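Local coordinates for probable membrane transporter protein MamO (Magnetospirillum magneticum, PDB 5HMA), which promotes magnetite formation and activation of the MamE protease in magnetosomes, and binds transition metal ions through its inactive, trypsin-like domain, at residues G25-Y33 / K83-D91; G157-A165 / F176-V184. All coordinates share one frame; numbering follows the deposited sequence.

Contact 1 (G25-Y33 / K83-D91)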
loop_
_atom_site.group_PDB
_atom_site.type_symbol
_atom_site.label_atom_id
_atom_site.label_comp_id
_atom_site.label_asym_id
_atom_site.label_seq_id
_atom_site.Cartn_x
_atom_site.Cartn_y
_atom_site.Cartn_z
ATOM N N GLY A 25 1.885 1.045 -3.470
ATOM C CA GLY A 25 0.898 1.992 -2.975
ATOM C C GLY A 25 -0.466 1.640 -3.544
ATOM O O GLY A 25 -0.551 0.844 -4.492
ATOM N N ALA A 26 -1.522 2.221 -2.970
ATOM C CA ALA A 26 -2.905 1.922 -3.359
ATOM C C ALA A 26 -3.624 3.212 -3.746
ATOM O O ALA A 26 -3.621 4.167 -2.973
ATOM C CB ALA A 26 -3.659 1.214 -2.205
ATOM N N ILE A 27 -4.230 3.247 -4.934
ATOM C CA ILE A 27 -5.004 4.421 -5.331
ATOM C C ILE A 27 -6.350 4.378 -4.634
ATOM O O ILE A 27 -7.087 3.398 -4.772
ATOM C CB ILE A 27 -5.207 4.511 -6.856
ATOM C CG1 ILE A 27 -3.889 4.328 -7.614
ATOM C CG2 ILE A 27 -5.826 5.869 -7.227
ATOM C CD1 ILE A 27 -4.042 4.587 -9.112
ATOM N N VAL A 28 -6.693 5.436 -3.901
ATOM C CA VAL A 28 -7.929 5.397 -3.134
ATOM C C VAL A 28 -8.870 6.545 -3.497
ATOM O O VAL A 28 -9.931 6.712 -2.885
ATOM C CB VAL A 28 -7.617 5.372 -1.626
ATOM C CG1 VAL A 28 -6.872 4.068 -1.280
ATOM C CG2 VAL A 28 -6.781 6.587 -1.238
ATOM N N GLY A 29 -8.513 7.315 -4.518
ATOM C CA GLY A 29 -9.385 8.399 -4.955
ATOM C C GLY A 29 -9.246 8.682 -6.437
ATOM O O GLY A 29 -8.152 8.577 -7.006
ATOM N N THR A 30 -10.353 9.052 -7.064
ATOM C CA THR A 30 -10.380 9.207 -8.509
ATOM C C THR A 30 -9.400 10.298 -8.976
ATOM O O THR A 30 -8.795 10.169 -10.040
ATOM C CB THR A 30 -11.819 9.501 -9.001
ATOM O OG1 THR A 30 -11.801 9.792 -10.400
ATOM C CG2 THR A 30 -12.405 10.672 -8.262
ATOM N N ASN A 31 -9.199 11.343 -8.173
ATOM C CA ASN A 31 -8.291 12.418 -8.590
ATOM C C ASN A 31 -6.845 12.182 -8.185
ATOM O O ASN A 31 -6.060 13.115 -8.135
ATOM C CB ASN A 31 -8.742 13.762 -8.037
ATOM C CG ASN A 31 -10.036 14.217 -8.644
ATOM O OD1 ASN A 31 -10.087 14.580 -9.821
ATOM N ND2 ASN A 31 -11.102 14.201 -7.848
ATOM N N GLY A 32 -6.493 10.939 -7.896
ATOM C CA GLY A 32 -5.102 10.598 -7.711
ATOM C C GLY A 32 -4.593 10.523 -6.286
ATOM O O GLY A 32 -3.400 10.716 -6.051
ATOM N N TYR A 33 -5.474 10.232 -5.332
ATOM C CA TYR A 33 -5.022 9.989 -3.963
ATOM C C TYR A 33 -4.434 8.590 -3.843
ATOM O O TYR A 33 -4.997 7.616 -4.353
ATOM C CB TYR A 33 -6.156 10.192 -2.968
ATOM C CG TYR A 33 -6.497 11.652 -2.816
ATOM C CD1 TYR A 33 -5.754 12.470 -1.977
ATOM C CD2 TYR A 33 -7.539 12.219 -3.543
ATOM C CE1 TYR A 33 -6.045 13.813 -1.854
ATOM C CE2 TYR A 33 -7.845 13.562 -3.425
ATOM C CZ TYR A 33 -7.092 14.357 -2.582
ATOM O OH TYR A 33 -7.392 15.693 -2.466
ATOM N N LYS A 83 -7.832 11.172 -14.362
ATOM C CA LYS A 83 -8.651 10.419 -13.414
ATOM C C LYS A 83 -8.165 8.965 -13.307
ATOM O O LYS A 83 -7.555 8.439 -14.244
ATOM C CB LYS A 83 -10.119 10.454 -13.844
ATOM C CG LYS A 83 -10.932 11.681 -13.385
ATOM C CD LYS A 83 -10.218 13.009 -13.567
ATOM C CE LYS A 83 -11.199 14.170 -13.389
ATOM N NZ LYS A 83 -10.531 15.391 -12.868
ATOM N N PHE A 84 -8.456 8.309 -12.184
ATOM C CA PHE A 84 -7.931 6.972 -11.913
ATOM C C PHE A 84 -8.991 6.034 -11.384
ATOM O O PHE A 84 -9.802 6.423 -10.542
ATOM C CB PHE A 84 -6.784 7.022 -10.896
ATOM C CG PHE A 84 -5.605 7.848 -11.343
ATOM C CD1 PHE A 84 -5.631 9.241 -11.236
ATOM C CD2 PHE A 84 -4.467 7.239 -11.858
ATOM C CE1 PHE A 84 -4.548 10.017 -11.644
ATOM C CE2 PHE A 84 -3.365 8.016 -12.271
ATOM C CZ PHE A 84 -3.413 9.406 -12.160
ATOM N N LEU A 85 -8.981 4.800 -11.889
ATOM C CA LEU A 85 -9.643 3.684 -11.218
ATOM C C LEU A 85 -8.998 3.507 -9.840
ATOM O O LEU A 85 -7.780 3.638 -9.690
ATOM C CB LEU A 85 -9.522 2.403 -12.050
ATOM C CG LEU A 85 -10.284 2.408 -13.375
ATOM C CD1 LEU A 85 -10.111 1.087 -14.122
ATOM C CD2 LEU A 85 -11.754 2.683 -13.109
ATOM N N HIS A 86 -9.795 3.212 -8.822
ATOM C CA HIS A 86 -9.280 3.301 -7.458
ATOM C C HIS A 86 -10.081 2.397 -6.559
ATOM O O HIS A 86 -11.211 2.058 -6.885
ATOM C CB HIS A 86 -9.389 4.745 -6.944
ATOM C CG HIS A 86 -10.798 5.258 -6.955
ATOM N ND1 HIS A 86 -11.601 5.261 -5.832
ATOM C CD2 HIS A 86 -11.568 5.728 -7.968
ATOM C CE1 HIS A 86 -12.797 5.731 -6.147
ATOM N NE2 HIS A 86 -12.805 6.019 -7.438
ATOM N N PHE A 87 -9.520 2.050 -5.408
ATOM C CA PHE A 87 -10.297 1.397 -4.360
ATOM C C PHE A 87 -11.388 2.327 -3.831
ATOM O O PHE A 87 -11.132 3.497 -3.542
ATOM C CB PHE A 87 -9.375 0.955 -3.217
ATOM C CG PHE A 87 -8.488 -0.195 -3.587
ATOM C CD1 PHE A 87 -9.012 -1.489 -3.672
ATOM C CD2 PHE A 87 -7.140 0.007 -3.865
ATOM C CE1 PHE A 87 -8.204 -2.571 -4.024
ATOM C CE2 PHE A 87 -6.310 -1.073 -4.221
ATOM C CZ PHE A 87 -6.849 -2.365 -4.302
ATOM N N ARG A 88 -12.603 1.812 -3.702
ATOM C CA ARG A 88 -13.675 2.593 -3.084
ATOM C C ARG A 88 -13.594 2.500 -1.568
ATOM O O ARG A 88 -13.745 1.410 -0.999
ATOM C CB ARG A 88 -15.047 2.105 -3.544
ATOM C CG ARG A 88 -15.267 2.074 -5.042
ATOM C CD ARG A 88 -16.722 1.711 -5.326
ATOM N NE ARG A 88 -17.640 2.633 -4.656
ATOM C CZ ARG A 88 -18.804 2.284 -4.113
ATOM N NH1 ARG A 88 -19.206 1.019 -4.149
ATOM N NH2 ARG A 88 -19.565 3.202 -3.527
ATOM N N MET A 89 -13.372 3.633 -0.906
ATOM C CA MET A 89 -13.224 3.641 0.552
ATOM C C MET A 89 -14.500 3.211 1.282
ATOM O O MET A 89 -14.438 2.686 2.392
ATOM C CB MET A 89 -12.781 5.023 1.036
ATOM C CG MET A 89 -11.379 5.401 0.568
ATOM S SD MET A 89 -10.139 4.154 0.987
ATOM C CE MET A 89 -10.148 4.307 2.772
ATOM N N ALA A 90 -15.651 3.423 0.656
ATOM C CA ALA A 90 -16.910 2.946 1.213
ATOM C C ALA A 90 -16.958 1.413 1.273
ATOM O O ALA A 90 -17.699 0.850 2.075
ATOM C CB ALA A 90 -18.080 3.479 0.401
ATOM N N ASP A 91 -16.165 0.744 0.436
ATOM C CA ASP A 91 -16.191 -0.722 0.342
ATOM C C ASP A 91 -15.161 -1.397 1.241
ATOM O O ASP A 91 -15.023 -2.621 1.225
ATOM C CB ASP A 91 -15.951 -1.187 -1.098
ATOM C CG ASP A 91 -17.115 -0.887 -2.017
ATOM O OD1 ASP A 91 -18.169 -0.423 -1.528
ATOM O OD2 ASP A 91 -16.972 -1.127 -3.234
HETATM O O HOH W 1 -12.973 6.273 -2.580
#

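Contact 2 (G157-A165 / F176-V184)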
loop_
_atom_site.group_PDB
_atom_site.type_symbol
_atom_site.label_atom_id
_atom_site.label_comp_id
_atom_site.label_asym_id
_atom_site.label_seq_id
_atom_site.Cartn_x
_atom_site.Cartn_y
_atom_site.Cartn_z
ATOM N N GLY A 157 -12.094 -8.261 -3.639
ATOM C CA GLY A 157 -11.348 -7.115 -4.135
ATOM C C GLY A 157 -11.487 -5.871 -3.276
ATOM O O GLY A 157 -10.957 -4.822 -3.621
ATOM N N ASP A 158 -12.205 -5.980 -2.159
ATOM C CA ASP A 158 -12.311 -4.860 -1.222
ATOM C C ASP A 158 -10.972 -4.590 -0.544
ATOM O O ASP A 158 -10.250 -5.522 -0.165
ATOM C CB ASP A 158 -13.370 -5.141 -0.162
ATOM C CG ASP A 158 -14.732 -5.433 -0.763
ATOM O OD1 ASP A 158 -15.029 -4.865 -1.834
ATOM O OD2 ASP A 158 -15.496 -6.228 -0.167
ATOM N N LEU A 159 -10.635 -3.317 -0.391
ATOM C CA LEU A 159 -9.423 -2.940 0.332
ATOM C C LEU A 159 -9.574 -3.347 1.798
ATOM O O LEU A 159 -10.553 -2.965 2.437
ATOM C CB LEU A 159 -9.175 -1.438 0.218
ATOM C CG LEU A 159 -7.907 -0.911 0.896
ATOM C CD1 LEU A 159 -6.678 -1.524 0.250
ATOM C CD2 LEU A 159 -7.845 0.596 0.788
ATOM N N VAL A 160 -8.640 -4.126 2.343
ATOM C CA VAL A 160 -8.742 -4.434 3.770
ATOM C C VAL A 160 -7.556 -3.868 4.533
ATOM O O VAL A 160 -7.592 -3.768 5.762
ATOM C CB VAL A 160 -8.904 -5.952 4.036
ATOM C CG1 VAL A 160 -10.198 -6.454 3.396
ATOM C CG2 VAL A 160 -7.722 -6.745 3.534
ATOM N N GLY A 161 -6.517 -3.457 3.818
ATOM C CA GLY A 161 -5.394 -2.833 4.491
ATOM C C GLY A 161 -4.193 -2.503 3.632
ATOM O O GLY A 161 -4.195 -2.712 2.424
ATOM N N ILE A 162 -3.162 -1.980 4.283
ATOM C CA ILE A 162 -1.918 -1.586 3.640
ATOM C C ILE A 162 -0.775 -2.396 4.249
ATOM O O ILE A 162 -0.605 -2.430 5.468
ATOM C CB ILE A 162 -1.664 -0.075 3.796
ATOM C CG1 ILE A 162 -2.784 0.733 3.130
ATOM C CG2 ILE A 162 -0.297 0.274 3.231
ATOM C CD1 ILE A 162 -2.835 0.576 1.614
ATOM N N ASN A 163 0.016 -3.036 3.400
ATOM C CA ASN A 163 0.979 -4.012 3.874
ATOM C C ASN A 163 2.326 -3.422 4.259
ATOM O O ASN A 163 2.739 -2.386 3.737
ATOM C CB ASN A 163 1.152 -5.088 2.809
ATOM C CG ASN A 163 -0.121 -5.883 2.611
ATOM O OD1 ASN A 163 -0.773 -6.271 3.591
ATOM N ND2 ASN A 163 -0.503 -6.108 1.357
ATOM N N ILE A 164 2.978 -4.089 5.207
ATOM C CA ILE A 164 4.328 -3.772 5.654
ATOM C C ILE A 164 5.104 -5.074 5.740
ATOM O O ILE A 164 4.741 -5.962 6.523
ATOM C CB ILE A 164 4.342 -3.072 7.015
ATOM C CG1 ILE A 164 3.497 -1.787 6.986
ATOM C CG2 ILE A 164 5.793 -2.811 7.462
ATOM C CD1 ILE A 164 3.442 -1.054 8.335
ATOM N N ALA A 165 6.158 -5.203 4.938
ATOM C CA ALA A 165 7.057 -6.349 5.076
ATOM C C ALA A 165 8.047 -6.082 6.189
ATOM O O ALA A 165 8.741 -5.068 6.167
ATOM C CB ALA A 165 7.788 -6.626 3.777
ATOM N N PHE A 176 2.970 -7.941 7.685
ATOM C CA PHE A 176 2.069 -7.173 8.535
ATOM C C PHE A 176 1.126 -6.349 7.681
ATOM O O PHE A 176 1.394 -6.117 6.497
ATOM C CB PHE A 176 2.865 -6.281 9.479
ATOM C CG PHE A 176 3.574 -7.046 10.544
ATOM C CD1 PHE A 176 4.757 -7.717 10.261
ATOM C CD2 PHE A 176 3.040 -7.136 11.822
ATOM C CE1 PHE A 176 5.406 -8.454 11.238
ATOM C CE2 PHE A 176 3.696 -7.869 12.820
ATOM C CZ PHE A 176 4.876 -8.529 12.523
ATOM N N THR A 177 0.014 -5.916 8.270
ATOM C CA THR A 177 -0.954 -5.101 7.541
ATOM C C THR A 177 -1.657 -4.105 8.454
ATOM O O THR A 177 -2.226 -4.493 9.482
ATOM C CB THR A 177 -2.050 -5.961 6.851
ATOM O OG1 THR A 177 -1.449 -6.915 5.966
ATOM C CG2 THR A 177 -2.987 -5.057 6.060
ATOM N N VAL A 178 -1.613 -2.827 8.070
ATOM C CA VAL A 178 -2.401 -1.784 8.720
ATOM C C VAL A 178 -3.847 -1.881 8.246
ATOM O O VAL A 178 -4.107 -1.751 7.058
ATOM C CB VAL A 178 -1.845 -0.395 8.416
ATOM C CG1 VAL A 178 -2.598 0.660 9.231
ATOM C CG2 VAL A 178 -0.330 -0.344 8.668
ATOM N N PRO A 179 -4.797 -2.121 9.168
ATOM C CA PRO A 179 -6.210 -2.242 8.764
ATOM C C PRO A 179 -6.728 -0.997 8.040
ATOM O O PRO A 179 -6.379 0.120 8.414
ATOM C CB PRO A 179 -6.943 -2.442 10.096
ATOM C CG PRO A 179 -5.921 -3.048 10.993
ATOM C CD PRO A 179 -4.598 -2.418 10.594
ATOM N N ALA A 180 -7.559 -1.186 7.020
ATOM C CA ALA A 180 -8.018 -0.069 6.201
ATOM C C ALA A 180 -8.848 0.943 6.997
ATOM O O ALA A 180 -8.918 2.109 6.625
ATOM C CB ALA A 180 -8.813 -0.582 5.010
ATOM N N GLN A 181 -9.464 0.508 8.094
ATOM C CA GLN A 181 -10.271 1.413 8.914
ATOM C C GLN A 181 -9.432 2.560 9.481
ATOM O O GLN A 181 -9.935 3.663 9.730
ATOM C CB GLN A 181 -10.952 0.647 10.055
ATOM C CG GLN A 181 -11.862 1.507 10.933
ATOM C CD GLN A 181 -12.895 2.299 10.129
ATOM O OE1 GLN A 181 -13.385 1.844 9.088
ATOM N NE2 GLN A 181 -13.225 3.494 10.614
ATOM N N VAL A 182 -8.145 2.289 9.676
ATOM C CA VAL A 182 -7.204 3.291 10.155
ATOM C C VAL A 182 -7.146 4.453 9.165
ATOM O O VAL A 182 -7.089 5.618 9.560
ATOM C CB VAL A 182 -5.815 2.659 10.387
ATOM C CG1 VAL A 182 -4.720 3.714 10.383
ATOM C CG2 VAL A 182 -5.812 1.849 11.689
ATOM N N ILE A 183 -7.190 4.135 7.876
ATOM C CA ILE A 183 -7.211 5.159 6.840
ATOM C C ILE A 183 -8.420 6.072 6.984
ATOM O O ILE A 183 -8.290 7.296 7.013
ATOM C CB ILE A 183 -7.201 4.532 5.441
ATOM C CG1 ILE A 183 -5.959 3.662 5.244
ATOM C CG2 ILE A 183 -7.274 5.614 4.369
ATOM C CD1 ILE A 183 -5.981 2.882 3.934
ATOM N N VAL A 184 -9.600 5.468 7.060
ATOM C CA VAL A 184 -10.845 6.217 7.159
ATOM C C VAL A 184 -10.839 7.208 8.321
ATOM O O VAL A 184 -11.152 8.390 8.145
ATOM C CB VAL A 184 -12.033 5.261 7.299
ATOM C CG1 VAL A 184 -13.338 6.050 7.401
ATOM C CG2 VAL A 184 -12.055 4.270 6.138
#

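Contact 1 (G25-Y33 / K83-D91)
Phe-84 and Phe-87 both give their backbone N-H to the chain at 25-33, where strand 23-29 of the six-stranded barrel of this trypsin-like domain turns over into strand 33-37. The segment 83-91 belongs to the linker that leads from this barrel to the second sheet, and it runs along the edge of the turn without forming a strand. Phe-87 N reaches Ile-27 O at 2.9 Å, and Phe-84 N meets Thr-30 O at the same length. Water 1 adds a third link, donating to Val-28 O and accepting from Met-89 N.

Apolar side chains pack around these bonds. Ile-27 crosses Phe-84 at about a right angle, CD1 lying 3.8 Å from Phe-84 CD2, and the same ring has Gly-32 CA nearby and Phe-60 packed edge-to-face. Thr-30 O, a polar neighbour, sits at the edge of this ring. Farther on, Ala-26 CB touches Phe-87 CE2 at 4.0 Å, and Met-89 SD rests 3.8 Å from Val-28 CB; Pro-151 of the second sheet touches both Ala-26 and Phe-87.

His-86 lays its imidazole against the turn, with Thr-30 N and Gly-29 C over one face and Gly-29 CA making a CH-pi contact 4.2 Å from the ring centroid. CG sits between backbone N and carbonyl carbon (chi1 59°), which sets the ring against the turn, and chi2 of 98° turns ND1 to donate to Phe-87 O from above that carbonyl's plane; this bond is likely to restrain the ring's rotation.

At the outer end Lys-83, bent at chi2, passes Thr-30 OG1 with its CG and lies alongside Asn-31, where NZ bonds OD1 at 3.2 Å, approaching nearly in line with the amide C=O (174°).

Contact 2 (G157-A165 / F176-V184)
Thr-177 and Asn-163 lie side by side, pointing the same way, and Thr-177 OG1 donates to Asn-163 OD1 over 2.6 Å, almost straight down the amide C=O (163°). Both CG of Asn-163 (chi1 -65°) and OG1 of Thr-177 (chi1 -57°) stand anti to their own carbonyl carbons, and this brings the two polar ends together in a buried place beside Leu-152. With an alanine here instead of Asn-163, the Thr-177 hydroxyl would probably lose its acceptor and be free to turn.

Backbone bonds join the strands of this antiparallel beta hairpin, 159-167 with 173-179, in the second sheet of the trypsin-like fold. Ile-162 pairs with Val-178, and Ile-164 with Phe-176, through two bonds each. A classic beta bulge sets Val-160 and Gly-161 both against Leu-152; at the bulge, Val-160 O also accepts from Ala-180 N at 2.9 Å, where the chain passes into helix 180-185.

Apolar contacts line the face bearing Ile-162, Ile-164 and Val-178. Ile-164 CD1 meets CG2 of Val-178 at 3.9 Å, and the Val-178 side chain also lies near that of the nickel ligand His-71. Ile-183 reaches back from the helix across Ile-162, its CD1 3.9 Å from Ile-162 CG1.

After strand 9-13 the chain reaches 25-33, the end of one barrel strand and the turn after it, then builds the rest of the six-stranded barrel before 83-91 returns to that turn; contact 1 closes this long loop. The linker leads on into the second sheet, where contact 2 closes a much shorter loop, joining the two strands of the hairpin 159-167 / 173-179 and the helix that follows. The two follow in series, neither nested nor crossed. They still meet in space, with centres 14 Å apart: Met-89 CE packs 3.5 Å from Ile-183 CG2, and Asp-91 O lies beside Asp-158 CB. The linker thereby rests against the hairpin and its helix, whose His-186 binds nickel together with His-71.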